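Local coordinates for neural-cadherin (Drosophila melanogaster, PDB 3UBH), which mediates calcium-dependent cell-cell adhesion, preferentially by homophilic binding, and so may help sort different cell types, at residues Ala7-Lys12 against Ile89-Asn94; Val314-Asp319 against Ser352-Asn357; Leu345-Met350 against Gly375-Asn380; Ala358-Leu363 against Val396-Lys401; Tyr391-Val396 against Val409-Val414. One frame throughout, in Å; residues are numbered along the deposited sequence.

Contact 1. Residues Ala7-Lys12 against Ile89-Asn94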
# COMPACT_ATOMS: atom_id res chain seq x y z
N ALA A 7 24.97 1.31 -40.12
CA ALA A 7 23.91 0.53 -40.73
C ALA A 7 23.02 -0.17 -39.71
O ALA A 7 23.35 -0.26 -38.52
CB ALA A 7 24.50 -0.48 -41.70
N VAL A 8 21.88 -0.64 -40.18
CA VAL A 8 21.06 -1.53 -39.40
C VAL A 8 21.55 -2.92 -39.74
O VAL A 8 21.80 -3.22 -40.90
CB VAL A 8 19.56 -1.39 -39.75
CG1 VAL A 8 18.69 -2.28 -38.84
CG2 VAL A 8 19.12 0.06 -39.65
N ARG A 9 21.72 -3.73 -38.71
CA ARG A 9 22.12 -5.12 -38.87
C ARG A 9 20.89 -5.98 -38.79
O ARG A 9 19.92 -5.61 -38.13
CB ARG A 9 23.08 -5.51 -37.74
CG ARG A 9 24.45 -4.94 -37.94
CD ARG A 9 25.34 -5.26 -36.80
NE ARG A 9 26.55 -4.45 -36.87
CZ ARG A 9 27.63 -4.65 -36.12
NH1 ARG A 9 27.65 -5.64 -35.23
NH2 ARG A 9 28.69 -3.86 -36.26
N PRO A 10 20.91 -7.15 -39.46
CA PRO A 10 19.77 -8.06 -39.33
C PRO A 10 19.43 -8.30 -37.87
O PRO A 10 20.33 -8.39 -37.02
CB PRO A 10 20.30 -9.34 -39.98
CG PRO A 10 21.27 -8.85 -41.00
CD PRO A 10 21.95 -7.69 -40.35
N THR A 11 18.13 -8.37 -37.58
CA THR A 11 17.61 -8.66 -36.24
C THR A 11 18.13 -9.99 -35.72
O THR A 11 18.11 -10.99 -36.44
CB THR A 11 16.09 -8.74 -36.27
OG1 THR A 11 15.56 -7.51 -36.74
CG2 THR A 11 15.52 -9.04 -34.88
N LYS A 12 18.59 -10.00 -34.48
CA LYS A 12 18.95 -11.26 -33.85
C LYS A 12 17.75 -11.94 -33.21
O LYS A 12 17.08 -11.34 -32.36
CB LYS A 12 20.05 -11.10 -32.81
CG LYS A 12 20.66 -12.44 -32.47
CD LYS A 12 21.50 -12.42 -31.24
CE LYS A 12 21.71 -13.85 -30.73
NZ LYS A 12 22.43 -14.70 -31.72
N ILE A 89 37.78 2.46 -40.35
CA ILE A 89 36.40 2.79 -40.73
C ILE A 89 35.48 2.88 -39.50
O ILE A 89 35.29 1.90 -38.79
CB ILE A 89 35.85 1.79 -41.81
CG1 ILE A 89 34.33 1.92 -41.96
CG2 ILE A 89 36.30 0.34 -41.51
CD1 ILE A 89 33.69 0.92 -42.93
N LYS A 90 34.90 4.07 -39.28
CA LYS A 90 34.10 4.36 -38.08
C LYS A 90 32.59 4.31 -38.31
O LYS A 90 32.10 4.74 -39.35
CB LYS A 90 34.47 5.74 -37.52
CG LYS A 90 35.84 5.80 -36.86
CD LYS A 90 36.59 7.09 -37.23
CE LYS A 90 37.99 7.14 -36.63
NZ LYS A 90 38.83 8.20 -37.27
N TYR A 91 31.86 3.81 -37.33
CA TYR A 91 30.41 3.67 -37.46
C TYR A 91 29.74 3.53 -36.10
O TYR A 91 30.38 3.26 -35.09
CB TYR A 91 30.06 2.45 -38.32
CG TYR A 91 30.67 1.18 -37.78
CD1 TYR A 91 31.81 0.64 -38.34
CD2 TYR A 91 30.10 0.54 -36.68
CE1 TYR A 91 32.38 -0.52 -37.83
CE2 TYR A 91 30.65 -0.62 -36.16
CZ TYR A 91 31.79 -1.14 -36.74
OH TYR A 91 32.32 -2.29 -36.22
N THR A 92 28.42 3.70 -36.12
CA THR A 92 27.56 3.49 -34.98
C THR A 92 26.32 2.78 -35.51
O THR A 92 25.43 3.41 -36.09
CB THR A 92 27.21 4.84 -34.33
OG1 THR A 92 28.41 5.41 -33.79
CG2 THR A 92 26.17 4.69 -33.22
N ASP A 93 26.30 1.46 -35.35
CA ASP A 93 25.27 0.59 -35.94
C ASP A 93 24.09 0.34 -35.01
O ASP A 93 24.18 0.54 -33.80
CB ASP A 93 25.86 -0.77 -36.32
CG ASP A 93 26.64 -0.74 -37.61
OD1 ASP A 93 26.63 0.27 -38.34
OD2 ASP A 93 27.27 -1.78 -37.90
N ASN A 94 22.98 -0.12 -35.59
CA ASN A 94 21.81 -0.53 -34.82
C ASN A 94 21.46 -2.00 -35.08
O ASN A 94 21.52 -2.46 -36.23
CB ASN A 94 20.60 0.36 -35.13
CG ASN A 94 20.71 1.77 -34.53
OD1 ASN A 94 21.71 2.13 -33.90
ND2 ASN A 94 19.66 2.57 -34.72
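Arg-9 reaches across to Asp-93 and closes on a single oxygen of its carboxylate. NE and NH2 both donate to Asp-93 OD2, NE at 3.0 Å, in a side-on salt bridge. OD2 lies close to the guanidinium plane and is met on its anti side, while the two flat groups stand 75° apart. The chain of Arg-9 runs extended from CG to NE, with CG anti to the carbonyl carbon (chi1 -74°), and this carries NH2 on to the ring of Tyr-91, 3.8 Å from CE2. Glu-38 makes a second salt bridge to that NH2 and also accepts a hydrogen bond from Tyr-91 OH, so the arginine sits between two acids. The backbones meet in parallel: the edge strand 8-17 lies beside strand 92-102 in the mixed sheet of the first cadherin domain of this fragment, the A-to-G pairing of the cadherin Greek-key sandwich. Asn-94 fixes the register with its main chain, its N donating to Ala-7 O at 3.0 Å and its O accepting from Arg-9 N at 2.8 Å. The other oxygen of Asp-93, OD1, takes a hydrogen bond from Ala-7 N (2.6 Å), which arrives from above the carboxylate plane. Replacing Asp-93 by an alanine removes both oxygens and is likely to leave Ala-7 N and Arg-9 NE without their acceptors, though Glu-38 would remain on NH2.

Contact 2. Residues Val314-Asp319 against Ser352-Asn357. With CA (calcium ion), chain F; CA (calcium ion), chain G; CA (calcium ion), chain E.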
# COMPACT_ATOMS: atom_id res chain seq x y z
N VAL A 314 -6.86 8.17 11.79
CA VAL A 314 -7.17 9.50 11.30
C VAL A 314 -5.85 10.23 11.11
O VAL A 314 -4.95 10.11 11.94
CB VAL A 314 -8.08 10.26 12.28
CG1 VAL A 314 -8.64 11.48 11.62
CG2 VAL A 314 -9.21 9.35 12.75
N THR A 315 -5.73 10.96 10.00
CA THR A 315 -4.50 11.66 9.66
C THR A 315 -4.60 13.18 9.77
O THR A 315 -5.67 13.76 9.60
CB THR A 315 -4.00 11.30 8.24
OG1 THR A 315 -5.12 11.23 7.35
CG2 THR A 315 -3.27 9.96 8.25
N ASP A 316 -3.46 13.80 10.06
CA ASP A 316 -3.34 15.25 10.19
C ASP A 316 -3.45 15.92 8.81
O ASP A 316 -2.80 15.49 7.85
CB ASP A 316 -2.01 15.58 10.88
CG ASP A 316 -1.71 17.08 10.95
OD1 ASP A 316 -2.63 17.90 11.18
OD2 ASP A 316 -0.52 17.45 10.82
N VAL A 317 -4.29 16.94 8.71
CA VAL A 317 -4.23 17.84 7.57
C VAL A 317 -3.81 19.22 8.08
O VAL A 317 -4.00 19.54 9.25
CB VAL A 317 -5.57 17.93 6.76
CG1 VAL A 317 -6.12 16.54 6.48
CG2 VAL A 317 -6.61 18.83 7.46
N ASN A 318 -3.21 20.01 7.20
CA ASN A 318 -2.74 21.32 7.56
C ASN A 318 -3.90 22.30 7.66
O ASN A 318 -4.05 23.20 6.83
CB ASN A 318 -1.69 21.81 6.55
CG ASN A 318 -1.01 23.10 6.99
OD1 ASN A 318 -0.59 23.23 8.14
ND2 ASN A 318 -0.89 24.05 6.07
N ASP A 319 -4.74 22.12 8.68
CA ASP A 319 -5.89 23.01 8.89
C ASP A 319 -5.59 24.18 9.83
O ASP A 319 -6.46 25.01 10.10
CB ASP A 319 -7.17 22.24 9.31
CG ASP A 319 -6.95 21.28 10.48
OD1 ASP A 319 -5.82 21.19 11.00
OD2 ASP A 319 -7.91 20.60 10.88
N SER A 352 -0.75 24.48 15.64
CA SER A 352 -1.45 23.32 16.20
C SER A 352 -1.18 21.97 15.52
O SER A 352 -1.29 20.92 16.16
CB SER A 352 -2.96 23.55 16.16
OG SER A 352 -3.32 24.64 16.96
N ASP A 353 -0.86 22.00 14.22
CA ASP A 353 -0.71 20.78 13.43
C ASP A 353 0.53 19.98 13.84
O ASP A 353 1.18 20.30 14.84
CB ASP A 353 -0.66 21.13 11.93
CG ASP A 353 -1.89 21.89 11.46
OD1 ASP A 353 -3.02 21.47 11.79
OD2 ASP A 353 -1.73 22.91 10.76
N SER A 354 0.84 18.92 13.09
CA SER A 354 1.97 18.07 13.43
C SER A 354 3.00 17.98 12.31
O SER A 354 2.78 18.51 11.22
CB SER A 354 1.47 16.69 13.84
OG SER A 354 0.49 16.86 14.84
N GLY A 355 4.14 17.34 12.59
CA GLY A 355 5.23 17.25 11.63
C GLY A 355 5.48 18.58 10.94
O GLY A 355 5.49 19.64 11.57
N SER A 356 5.65 18.53 9.62
CA SER A 356 5.99 19.71 8.84
C SER A 356 4.82 20.68 8.62
O SER A 356 5.04 21.83 8.22
CB SER A 356 6.64 19.32 7.51
OG SER A 356 5.74 18.60 6.70
N ASN A 357 3.59 20.23 8.87
CA ASN A 357 2.46 21.15 8.89
C ASN A 357 2.57 22.11 10.08
O ASN A 357 1.82 23.08 10.17
CB ASN A 357 1.12 20.40 8.96
CG ASN A 357 0.81 19.59 7.71
OD1 ASN A 357 1.16 19.96 6.59
ND2 ASN A 357 0.11 18.49 7.91
CA CA F . -4.23 19.35 11.60
CA CA G . -0.04 24.39 10.08
CA CA E . -8.12 19.99 12.96
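The calcium-binding linker between the third and fourth cadherin domains of this fragment brings Asp-316 to Asp-319 against Asp-353 and Asn-357; two calcium ions join the segments, and a third is held by Asp-319. Asp-353 is the bridge: its OD1 binds the ion of chain F and its OD2 the ion of chain G. The chain F ion also takes Asp-316 OD1 at 2.2 Å, the carbonyl Val-317 O at 2.4 Å and Asp-319 OD1 at 2.5 Å. Asp-319 in turn spans two metals, its OD2 lying 2.2 Å from the ion of chain E. Residues 316-320 read Asp-Val-Asn-Asp-Asn, the DXNDN linker motif of cadherins, and Asp-351 and Asp-353 form the DXD motif of the following domain. At the chain G ion, Asn-318 OD1 and Asn-357 O each bind at 2.3 Å, joined by Asp-351, Asp-400 and Asn-320 O; Glu-230 and Glu-283 from the preceding domain complete the chain F site. With CG anti to the backbone N (chi1 175°), the Asp-316 carboxylate reaches toward 352-357. Its OD1 alone binds the ion; OD2 accepts hydrogen bonds from Ser-354 N at 3.0 Å and Asn-357 ND2 at 3.2 Å, which approach from opposite faces of the carboxylate, and the pair would hold its rotation. The Asn-357 amide and the Asp-316 carboxylate are turned 74° apart.

Contact 3. Residues Leu345-Met350 against Gly375-Asn380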
# COMPACT_ATOMS: atom_id res chain seq x y z
N LEU A 345 14.56 42.50 18.80
CA LEU A 345 13.54 41.83 19.59
C LEU A 345 13.40 40.40 19.12
O LEU A 345 13.83 40.06 18.01
CB LEU A 345 12.19 42.55 19.50
CG LEU A 345 11.29 42.32 18.28
CD1 LEU A 345 9.85 42.53 18.67
CD2 LEU A 345 11.65 43.20 17.09
N ARG A 346 12.78 39.58 19.95
CA ARG A 346 12.50 38.20 19.61
C ARG A 346 11.00 38.02 19.39
O ARG A 346 10.18 38.62 20.09
CB ARG A 346 13.00 37.27 20.72
CG ARG A 346 13.23 35.84 20.27
CD ARG A 346 13.16 34.90 21.46
NE ARG A 346 13.44 33.51 21.10
CZ ARG A 346 14.60 32.89 21.32
NH1 ARG A 346 15.62 33.53 21.91
NH2 ARG A 346 14.75 31.62 20.96
N VAL A 347 10.67 37.18 18.42
CA VAL A 347 9.30 36.93 18.00
C VAL A 347 9.03 35.42 18.06
O VAL A 347 9.94 34.62 17.85
CB VAL A 347 9.14 37.49 16.59
CG1 VAL A 347 8.41 36.56 15.69
CG2 VAL A 347 8.48 38.83 16.65
N LYS A 348 7.80 35.02 18.39
CA LYS A 348 7.44 33.60 18.41
C LYS A 348 6.00 33.32 17.97
O LYS A 348 5.08 34.06 18.31
CB LYS A 348 7.72 32.97 19.77
CG LYS A 348 7.88 31.46 19.74
CD LYS A 348 7.86 30.88 21.14
CE LYS A 348 8.30 29.44 21.14
NZ LYS A 348 9.08 29.15 22.37
N ALA A 349 5.84 32.22 17.23
CA ALA A 349 4.54 31.79 16.72
C ALA A 349 4.40 30.28 16.88
O ALA A 349 5.39 29.54 16.80
CB ALA A 349 4.37 32.19 15.27
N MET A 350 3.17 29.82 17.09
CA MET A 350 2.88 28.42 17.34
C MET A 350 1.84 27.88 16.37
O MET A 350 0.96 28.62 15.94
CB MET A 350 2.41 28.22 18.79
CG MET A 350 3.52 28.36 19.83
SD MET A 350 4.66 26.95 19.86
CE MET A 350 5.95 27.44 18.69
N GLY A 375 13.28 33.16 15.45
CA GLY A 375 12.46 34.35 15.61
C GLY A 375 13.19 35.61 16.05
O GLY A 375 12.56 36.64 16.28
N ILE A 376 14.51 35.52 16.19
CA ILE A 376 15.31 36.69 16.53
C ILE A 376 15.30 37.67 15.34
O ILE A 376 15.82 37.36 14.26
CB ILE A 376 16.75 36.32 16.94
CG1 ILE A 376 16.74 35.45 18.20
CG2 ILE A 376 17.58 37.58 17.16
CD1 ILE A 376 18.10 34.86 18.60
N ILE A 377 14.69 38.83 15.55
CA ILE A 377 14.68 39.88 14.53
C ILE A 377 15.93 40.72 14.73
O ILE A 377 16.19 41.23 15.83
CB ILE A 377 13.40 40.75 14.59
CG1 ILE A 377 12.20 39.94 14.09
CG2 ILE A 377 13.58 42.02 13.76
CD1 ILE A 377 10.93 40.71 14.00
N VAL A 378 16.69 40.85 13.66
CA VAL A 378 18.01 41.44 13.72
C VAL A 378 18.07 42.68 12.85
O VAL A 378 17.20 42.93 12.01
CB VAL A 378 19.08 40.40 13.31
CG1 VAL A 378 19.63 40.64 11.90
CG2 VAL A 378 20.18 40.37 14.33
N ASN A 379 19.11 43.47 13.07
CA ASN A 379 19.45 44.63 12.28
C ASN A 379 20.17 44.19 10.99
O ASN A 379 21.30 43.71 11.06
CB ASN A 379 20.39 45.48 13.16
CG ASN A 379 20.89 46.71 12.48
OD1 ASN A 379 20.26 47.21 11.55
ND2 ASN A 379 22.02 47.22 12.93
N ASN A 380 19.52 44.34 9.83
CA ASN A 380 20.15 43.97 8.54
C ASN A 380 20.77 45.10 7.70
O ASN A 380 21.55 44.83 6.78
CB ASN A 380 19.22 43.12 7.66
CG ASN A 380 19.92 42.56 6.42
OD1 ASN A 380 21.03 42.02 6.50
ND2 ASN A 380 19.28 42.68 5.26
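Leu-345 and Ile-377 pair across two antiparallel strands, and Ile-377 N donates a hydrogen bond to Leu-345 O at 2.9 Å, the N lying nearly in line with the C=O. A second backbone bond runs from Val-347 N to Gly-375 O, also 2.9 Å, but here the donor stands well above the carbonyl plane. Between them Arg-346 and Ile-376 form a non-hydrogen-bonded pair. The backbone contact extends through a CA-H...O approach of Gly-375 CA to Val-347 O, 3.4 Å; a side chain on this glycine would point straight at that carbonyl oxygen. Apolar packing gathers on the face of Leu-345 and Ile-377, joined by Val-347. Leu-345 and Ile-377 lie side by side and point the same way, with CD2 of the leucine 3.9 Å from CB of the isoleucine. The leucine's chi1 of 81° brings CD2 against the side of Ile-377, where it also meets CG2 and CD1. The Val-347 side chain crosses that of Ile-377 obliquely, with CG2 4.1 Å from CD1, and Tyr-329 packs on both Leu-345 and Val-347. The opposite face carries a smaller contact, in which the aliphatic part of Arg-346 touches Ile-376, CG to CG1 at 4.1 Å. Strands 343-350 and 376-379 are the central pair of a four-stranded antiparallel sheet, the B and E strands of the cadherin β-sandwich.

Contact 4. Residues Ala358-Leu363 against Val396-Lys401. With CA (calcium ion), chain G.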
# COMPACT_ATOMS: atom_id res chain seq x y z
N ALA A 358 3.50 21.82 10.99
CA ALA A 358 3.80 22.67 12.14
C ALA A 358 5.22 23.26 12.12
O ALA A 358 5.63 23.96 13.06
CB ALA A 358 3.57 21.91 13.43
N GLU A 359 5.98 22.96 11.07
CA GLU A 359 7.34 23.47 10.91
C GLU A 359 7.25 24.94 10.49
O GLU A 359 6.54 25.26 9.54
CB GLU A 359 8.08 22.66 9.85
CG GLU A 359 9.60 22.70 9.95
CD GLU A 359 10.16 21.59 10.82
OE1 GLU A 359 11.20 21.84 11.47
OE2 GLU A 359 9.58 20.48 10.86
N ILE A 360 8.00 25.81 11.17
CA ILE A 360 7.82 27.25 11.01
C ILE A 360 9.05 28.01 10.48
O ILE A 360 10.15 27.94 11.05
CB ILE A 360 7.33 27.89 12.33
CG1 ILE A 360 5.93 27.40 12.67
CG2 ILE A 360 7.36 29.42 12.25
CD1 ILE A 360 5.60 27.50 14.14
N GLU A 361 8.85 28.72 9.38
CA GLU A 361 9.86 29.60 8.84
C GLU A 361 9.41 31.04 9.11
O GLU A 361 8.21 31.30 9.19
CB GLU A 361 10.03 29.37 7.34
CG GLU A 361 11.36 29.85 6.79
CD GLU A 361 11.27 30.41 5.37
OE1 GLU A 361 10.36 29.99 4.60
OE2 GLU A 361 12.11 31.27 5.04
N TYR A 362 10.37 31.95 9.27
CA TYR A 362 10.06 33.36 9.54
C TYR A 362 10.57 34.30 8.44
O TYR A 362 11.70 34.16 7.96
CB TYR A 362 10.64 33.82 10.87
CG TYR A 362 10.02 33.20 12.09
CD1 TYR A 362 10.68 32.20 12.80
CD2 TYR A 362 8.78 33.62 12.56
CE1 TYR A 362 10.12 31.62 13.93
CE2 TYR A 362 8.20 33.04 13.70
CZ TYR A 362 8.88 32.04 14.38
OH TYR A 362 8.33 31.48 15.50
N LEU A 363 9.72 35.25 8.07
CA LEU A 363 10.08 36.28 7.09
C LEU A 363 9.79 37.68 7.63
O LEU A 363 9.06 37.85 8.61
CB LEU A 363 9.34 36.06 5.77
CG LEU A 363 9.17 34.64 5.22
CD1 LEU A 363 8.15 34.62 4.08
CD2 LEU A 363 10.48 34.07 4.75
N VAL A 396 6.03 40.71 10.13
CA VAL A 396 6.65 39.38 10.24
C VAL A 396 5.64 38.34 9.79
O VAL A 396 4.46 38.36 10.19
CB VAL A 396 6.97 38.96 11.68
CG1 VAL A 396 8.36 38.36 11.76
CG2 VAL A 396 6.80 40.09 12.63
N THR A 397 6.13 37.39 9.00
CA THR A 397 5.31 36.26 8.63
C THR A 397 5.91 35.07 9.33
O THR A 397 7.13 34.99 9.44
CB THR A 397 5.33 36.06 7.12
OG1 THR A 397 4.93 37.29 6.48
CG2 THR A 397 4.38 34.94 6.71
N ALA A 398 5.05 34.20 9.86
CA ALA A 398 5.43 32.83 10.21
C ALA A 398 4.68 31.86 9.29
O ALA A 398 3.44 31.78 9.31
CB ALA A 398 5.16 32.52 11.66
N LYS A 399 5.44 31.15 8.47
CA LYS A 399 4.92 30.36 7.36
C LYS A 399 5.24 28.90 7.64
O LYS A 399 6.41 28.56 7.87
CB LYS A 399 5.64 30.81 6.09
CG LYS A 399 5.16 30.26 4.76
CD LYS A 399 6.33 30.26 3.77
CE LYS A 399 6.04 31.11 2.53
NZ LYS A 399 5.12 30.47 1.54
N ASP A 400 4.22 28.04 7.65
CA ASP A 400 4.47 26.62 7.88
C ASP A 400 4.96 25.92 6.62
O ASP A 400 5.01 26.52 5.54
CB ASP A 400 3.26 25.89 8.51
CG ASP A 400 2.08 25.73 7.55
OD1 ASP A 400 2.29 25.45 6.35
OD2 ASP A 400 0.93 25.85 8.02
N LYS A 401 5.33 24.64 6.75
CA LYS A 401 5.79 23.85 5.61
C LYS A 401 4.73 22.87 5.10
O LYS A 401 5.06 21.81 4.57
CB LYS A 401 7.11 23.14 5.95
CG LYS A 401 8.28 24.07 6.28
CD LYS A 401 9.63 23.36 6.14
CE LYS A 401 10.77 24.14 6.80
NZ LYS A 401 10.91 25.53 6.28
CA CA G . -0.04 24.39 10.08
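Ala-398 is the centre of the close-packed side of this contact. Its CB lies 3.8 Å from Ile-360 CG2 and 3.7 Å from Tyr-362 CE2, so the small methyl fills the corner between two larger side chains of the opposing strand. Ile-360 CG2 also stands over one face of the Tyr-362 ring, offset toward its rim. The tyrosine, with CG anti to its carbonyl carbon (chi1 -68°), carries its hydroxyl inward to a hydrogen bond with Ala-349 N, and Phe-324 packs against both Tyr-362 and Ala-398. These residues face the interior of the cadherin sandwich, where the edge strand 360-364 runs antiparallel to strand 391-400. Four backbone hydrogen bonds join them, two between Glu-361 and Lys-399 and two between Leu-363 and Thr-397; in the first pair Glu-361 N lies 2.9 Å from Lys-399 O. At the calcium end, the carboxylate of Asp-400 leads off toward the metal, and OD2 binds the ion of chain G at 2.7 Å, while OD1 accepts from Gly-402 N and Lys-406 N. The opposite face, with Glu-361, Lys-399, Leu-363 and Thr-397, is more exposed, and its charged ends do not meet. Glu-361 and Lys-399 lie side by side, but the carboxylate OE1 remains 6.1 Å from Lys-399 NZ. Beyond the paired residues, Lys-401 lays its methylenes obliquely across the exposed Glu-359, CE to CG at 3.7 Å, and its NZ stops 4.8 Å from Glu-361 OE1.

Contact 5. Residues Tyr391-Val396 against Val409-Val414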
# COMPACT_ATOMS: atom_id res chain seq x y z
N TYR A 391 11.65 55.67 12.84
CA TYR A 391 10.61 54.68 13.07
C TYR A 391 10.45 53.71 11.92
O TYR A 391 10.35 54.11 10.76
CB TYR A 391 9.29 55.42 13.32
CG TYR A 391 8.04 54.58 13.33
CD1 TYR A 391 7.62 53.94 14.50
CD2 TYR A 391 7.23 54.46 12.20
CE1 TYR A 391 6.44 53.18 14.51
CE2 TYR A 391 6.07 53.72 12.21
CZ TYR A 391 5.68 53.09 13.36
OH TYR A 391 4.54 52.35 13.38
N TYR A 392 10.39 52.42 12.24
CA TYR A 392 10.13 51.39 11.25
C TYR A 392 8.87 50.63 11.61
O TYR A 392 8.68 50.26 12.77
CB TYR A 392 11.32 50.45 11.14
CG TYR A 392 12.58 51.14 10.66
CD1 TYR A 392 13.45 51.76 11.56
CD2 TYR A 392 12.89 51.19 9.30
CE1 TYR A 392 14.60 52.41 11.12
CE2 TYR A 392 14.05 51.84 8.86
CZ TYR A 392 14.90 52.44 9.78
OH TYR A 392 16.05 53.08 9.34
N GLU A 393 8.00 50.43 10.62
CA GLU A 393 6.79 49.63 10.77
C GLU A 393 6.71 48.57 9.67
O GLU A 393 6.60 48.91 8.49
CB GLU A 393 5.54 50.50 10.74
CG GLU A 393 4.32 49.75 11.20
CD GLU A 393 3.01 50.40 10.80
OE1 GLU A 393 2.74 50.50 9.58
OE2 GLU A 393 2.24 50.78 11.72
N PHE A 394 6.75 47.30 10.05
CA PHE A 394 6.75 46.21 9.09
C PHE A 394 6.08 44.93 9.59
O PHE A 394 5.65 44.83 10.75
CB PHE A 394 8.18 45.89 8.66
CG PHE A 394 9.06 45.40 9.78
CD1 PHE A 394 9.17 44.03 10.06
CD2 PHE A 394 9.77 46.30 10.57
CE1 PHE A 394 9.97 43.57 11.08
CE2 PHE A 394 10.58 45.85 11.60
CZ PHE A 394 10.68 44.48 11.85
N ILE A 395 6.03 43.93 8.72
CA ILE A 395 5.29 42.72 9.00
C ILE A 395 6.22 41.51 9.08
O ILE A 395 7.10 41.33 8.23
CB ILE A 395 4.19 42.52 7.92
CG1 ILE A 395 3.25 43.72 7.95
CG2 ILE A 395 3.43 41.22 8.16
CD1 ILE A 395 2.12 43.66 6.96
N VAL A 396 6.03 40.71 10.13
CA VAL A 396 6.65 39.38 10.24
C VAL A 396 5.64 38.34 9.79
O VAL A 396 4.46 38.36 10.19
CB VAL A 396 6.97 38.96 11.68
CG1 VAL A 396 8.36 38.36 11.76
CG2 VAL A 396 6.80 40.09 12.63
N VAL A 409 0.67 36.34 10.54
CA VAL A 409 1.31 37.64 10.42
C VAL A 409 1.09 38.56 11.63
O VAL A 409 0.05 38.47 12.32
CB VAL A 409 0.88 38.37 9.14
CG1 VAL A 409 1.64 37.84 7.92
CG2 VAL A 409 -0.61 38.22 8.96
N ALA A 410 2.07 39.43 11.89
CA ALA A 410 2.00 40.44 12.96
C ALA A 410 2.78 41.70 12.62
O ALA A 410 3.79 41.66 11.91
CB ALA A 410 2.49 39.86 14.28
N THR A 411 2.30 42.83 13.12
CA THR A 411 2.98 44.11 12.95
C THR A 411 4.20 44.13 13.86
O THR A 411 4.16 43.60 14.98
CB THR A 411 2.02 45.26 13.31
OG1 THR A 411 0.81 45.14 12.55
CG2 THR A 411 2.67 46.61 13.05
N VAL A 412 5.30 44.73 13.39
CA VAL A 412 6.44 45.06 14.24
C VAL A 412 6.79 46.55 14.11
O VAL A 412 6.89 47.08 12.99
CB VAL A 412 7.68 44.22 13.90
CG1 VAL A 412 8.87 44.61 14.79
CG2 VAL A 412 7.39 42.78 14.10
N ARG A 413 6.96 47.20 15.27
CA ARG A 413 7.32 48.61 15.32
C ARG A 413 8.69 48.72 15.96
O ARG A 413 8.93 48.16 17.04
CB ARG A 413 6.30 49.43 16.12
CG ARG A 413 4.87 49.45 15.55
CD ARG A 413 3.89 50.36 16.31
NE ARG A 413 3.62 49.96 17.70
CZ ARG A 413 2.83 48.96 18.08
NH1 ARG A 413 2.20 48.20 17.20
NH2 ARG A 413 2.68 48.70 19.38
N VAL A 414 9.60 49.42 15.29
CA VAL A 414 10.89 49.69 15.90
C VAL A 414 11.05 51.21 16.01
O VAL A 414 11.13 51.89 15.00
CB VAL A 414 12.06 49.08 15.08
CG1 VAL A 414 13.40 49.38 15.72
CG2 VAL A 414 11.88 47.57 14.90
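Phe-394 and Val-412 form a hydrogen-bonded pair in the β-hairpin of strands 391-400 and 407-417, the F and G strands of the cadherin sandwich. Six backbone hydrogen bonds hold the antiparallel strands, two in each of the pairs Tyr-392 with Val-414, Phe-394 with Val-412, and Val-396 with Ala-410. Apolar contact is concentrated on the buried face. Phe-394 keeps CG between its backbone N and carbonyl carbon (chi1 63°), which lays the ring alongside Val-412: CB of the valine sits over one ring face, 3.8 Å from the centroid, in a CH-π contact. The ring edge meets Val-414, CE2 to CG2 at 3.9 Å, and Phe-369 stacks on the phenylalanine. With the ring cut back to an alanine, Val-412 CB would probably lose its aromatic cover and a gap would open beside Val-414 and Phe-369. On the other face Ile-395 CG2 meets Val-409 CG1 at 3.8 Å, and Glu-393 CG touches Thr-411 CG2. Polar ends play a smaller part between the strands; the guanidinium of Arg-413 forms its salt bridge with Asp-328, while the arginine methylenes pass the Tyr-391 hydroxyl, CD lying 3.6 Å from OH.

How the contacts relate
Contacts 2 to 5 cluster at the third linker and the last domain of the fragment, whereas contact 1 lies in the first domain, its centre about 58 Å from that of contact 2. Contacts 2 and 4, with centres about 14 Å apart, share the calcium ion of chain G, and Asn-318 ND2 probably bonds to Asp-400 OD2 (3.2 Å). Contacts 4 and 5 use strand 391-400 and share Val-396, extending one sheet from its calcium end outward. Contact 3 belongs to the facing sheet: its Ala-349 CB meets Ala-398 CB of contact 4 at 3.7 Å, and its Leu-345 CD2 meets Val-412 CG1 of contact 5 at 3.9 Å, closing the core.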